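Local coordinates for protein beta-lactamase II (Erythrobacter litoralis, PDB 6V72) that probably hydrolyses beta-lactam antibiotics to substituted beta-amino acids, as a zinc-dependent class B enzyme of the metallo-beta-lactamase superfamily, at residues A[60-65]-A[87-92]. Sequence-based numbering, arbitrary orientation. Where two conformers were deposited one is given.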
loop_
_atom_site.group_PDB
_atom_site.type_symbol
_atom_site.label_atom_id
_atom_site.label_comp_id
_atom_site.label_asym_id
_atom_site.label_seq_id
_atom_site.Cartn_x
_atom_site.Cartn_y
_atom_site.Cartn_z
ATOM N N ASP A 60 21.830 -19.494 -28.891
ATOM C CA ASP A 60 20.934 -20.639 -28.931
ATOM C C ASP A 60 20.271 -20.924 -27.590
ATOM O O ASP A 60 19.696 -22.007 -27.413
ATOM C CB ASP A 60 21.688 -21.882 -29.406
ATOM C CG ASP A 60 22.222 -21.740 -30.826
ATOM O OD1 ASP A 60 21.521 -21.164 -31.696
ATOM O OD2 ASP A 60 23.353 -22.208 -31.071
ATOM N N ASN A 61 20.330 -19.989 -26.643
ATOM C CA ASN A 61 19.685 -20.157 -25.348
ATOM C C ASN A 61 18.932 -18.887 -24.979
ATOM O O ASN A 61 18.985 -17.873 -25.680
ATOM C CB ASN A 61 20.704 -20.503 -24.258
ATOM C CG ASN A 61 21.240 -21.922 -24.403
ATOM O OD1 ASN A 61 22.342 -22.141 -24.926
ATOM N ND2 ASN A 61 20.446 -22.901 -23.968
ATOM N N THR A 62 18.207 -18.963 -23.866
ATOM C CA THR A 62 17.551 -17.789 -23.307
ATOM C C THR A 62 17.970 -17.581 -21.867
ATOM O O THR A 62 18.449 -18.494 -21.188
ATOM C CB THR A 62 16.014 -17.886 -23.368
ATOM O OG1 THR A 62 15.589 -19.178 -22.901
ATOM C CG2 THR A 62 15.511 -17.681 -24.803
ATOM N N ILE A 63 17.786 -16.343 -21.416
ATOM C CA ILE A 63 17.996 -15.940 -20.027
ATOM C C ILE A 63 16.671 -15.444 -19.482
ATOM O O ILE A 63 15.992 -14.633 -20.122
ATOM C CB ILE A 63 19.073 -14.853 -19.905
ATOM C CG1 ILE A 63 20.410 -15.399 -20.388
ATOM C CG2 ILE A 63 19.188 -14.377 -18.473
ATOM C CD1 ILE A 63 21.161 -14.409 -21.189
ATOM N N LEU A 64 16.304 -15.937 -18.309
ATOM C CA LEU A 64 15.023 -15.633 -17.679
ATOM C C LEU A 64 15.208 -14.552 -16.619
ATOM O O LEU A 64 16.122 -14.642 -15.794
ATOM C CB LEU A 64 14.438 -16.895 -17.041
ATOM C CG LEU A 64 13.080 -16.767 -16.331
ATOM C CD1 LEU A 64 12.005 -16.379 -17.297
ATOM C CD2 LEU A 64 12.750 -18.070 -15.621
ATOM N N VAL A 65 14.353 -13.526 -16.654
ATOM C CA VAL A 65 14.277 -12.543 -15.575
ATOM C C VAL A 65 12.957 -12.774 -14.861
ATOM O O VAL A 65 11.892 -12.560 -15.447
ATOM C CB VAL A 65 14.366 -11.099 -16.085
ATOM C CG1 VAL A 65 14.214 -10.136 -14.879
ATOM C CG2 VAL A 65 15.671 -10.874 -16.853
ATOM N N LYS A 87 15.267 -22.520 -27.775
ATOM C CA LYS A 87 16.373 -21.803 -27.144
ATOM C C LYS A 87 16.186 -21.964 -25.644
ATOM O O LYS A 87 15.650 -21.083 -24.968
ATOM C CB LYS A 87 16.388 -20.332 -27.565
ATOM C CG LYS A 87 16.735 -20.160 -29.040
ATOM C CD LYS A 87 16.709 -18.718 -29.447
ATOM C CE LYS A 87 17.102 -18.573 -30.901
ATOM N NZ LYS A 87 16.052 -19.134 -31.774
ATOM N N PRO A 88 16.587 -23.109 -25.094
ATOM C CA PRO A 88 16.275 -23.395 -23.685
ATOM C C PRO A 88 16.858 -22.360 -22.736
ATOM O O PRO A 88 17.911 -21.763 -22.981
ATOM C CB PRO A 88 16.909 -24.768 -23.455
ATOM C CG PRO A 88 16.982 -25.379 -24.823
ATOM C CD PRO A 88 17.211 -24.253 -25.781
ATOM N N VAL A 89 16.169 -22.181 -21.618
ATOM C CA VAL A 89 16.662 -21.298 -20.565
ATOM C C VAL A 89 17.927 -21.902 -19.979
ATOM O O VAL A 89 17.943 -23.057 -19.545
ATOM C CB VAL A 89 15.597 -21.093 -19.478
ATOM C CG1 VAL A 89 16.133 -20.160 -18.392
ATOM C CG2 VAL A 89 14.299 -20.511 -20.070
ATOM N N ARG A 90 19.006 -21.143 -19.980
ATOM C CA ARG A 90 20.187 -21.666 -19.315
ATOM C C ARG A 90 20.547 -20.926 -18.042
ATOM O O ARG A 90 21.293 -21.480 -17.226
ATOM C CB ARG A 90 21.382 -21.672 -20.259
ATOM C CG ARG A 90 21.889 -20.355 -20.586
ATOM C CD ARG A 90 23.329 -20.437 -21.091
ATOM N NE ARG A 90 23.607 -19.143 -21.678
ATOM C CZ ARG A 90 23.978 -18.071 -20.989
ATOM N NH1 ARG A 90 24.165 -18.137 -19.662
ATOM N NH2 ARG A 90 24.161 -16.938 -21.644
ATOM N N ALA A 91 20.014 -19.728 -17.835
ATOM C CA ALA A 91 20.285 -18.994 -16.607
ATOM C C ALA A 91 19.078 -18.134 -16.302
ATOM O O ALA A 91 18.316 -17.775 -17.197
ATOM C CB ALA A 91 21.535 -18.114 -16.712
ATOM N N ALA A 92 18.918 -17.798 -15.026
ATOM C CA ALA A 92 17.802 -16.979 -14.576
ATOM C C ALA A 92 18.294 -16.046 -13.486
ATOM O O ALA A 92 19.187 -16.392 -12.712
ATOM C CB ALA A 92 16.647 -17.817 -14.016
#
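N61 and T62 both bind the carbonyl oxygen of P88, and the two donors reach it from opposite faces of the carbonyl plane. N61 ND2 lies 2.9 Å from P88 O, with the acceptor almost in the plane of the N61 amide, and one N-H of ND2 points nearly straight at it; T62 N approaches P88 O at 3.0 Å from above the carbonyl plane. T62 also donates from its side chain: chi1 of 47° sets OG1 between the backbone N and the carbonyl carbon, and from there OG1 reaches K87 O at 2.8 Å, while CG2 packs against K87 CB. The backbone ladder continues with R90 N to T62 O (3.0 Å) and L64 N to A91 O (2.9 Å). These parallel bridges, T62 with V89 and L64 with A92, join the two strands, neighbours inside the large mixed sheet, of a beta-alpha-beta unit whose crossover carries helix 71-84, in the metallo-beta-lactamase fold. Between them 87-92 spends one residue more than 60-65 (V89 to A92 against T62 to L64); at this slip R90 has a psi of -17°, and A91 N is buried with no partner in the model. On the face turned to helix 71-84, L64 CB meets both V89 CG1 and A92 CB at 3.9 Å, and V89 CG2 comes 3.4 Å from T62 OG1. R90 runs its extended chain from CG to NE across N61, CG lying near N61 CB, with the amide and guanidinium planes 75° apart. In the given one of its two conformers, I63 lies alongside, CG1 over one guanidinium face near its rim, while R90 NH1 is hydrogen-bonded to S152 O in helix 147-153.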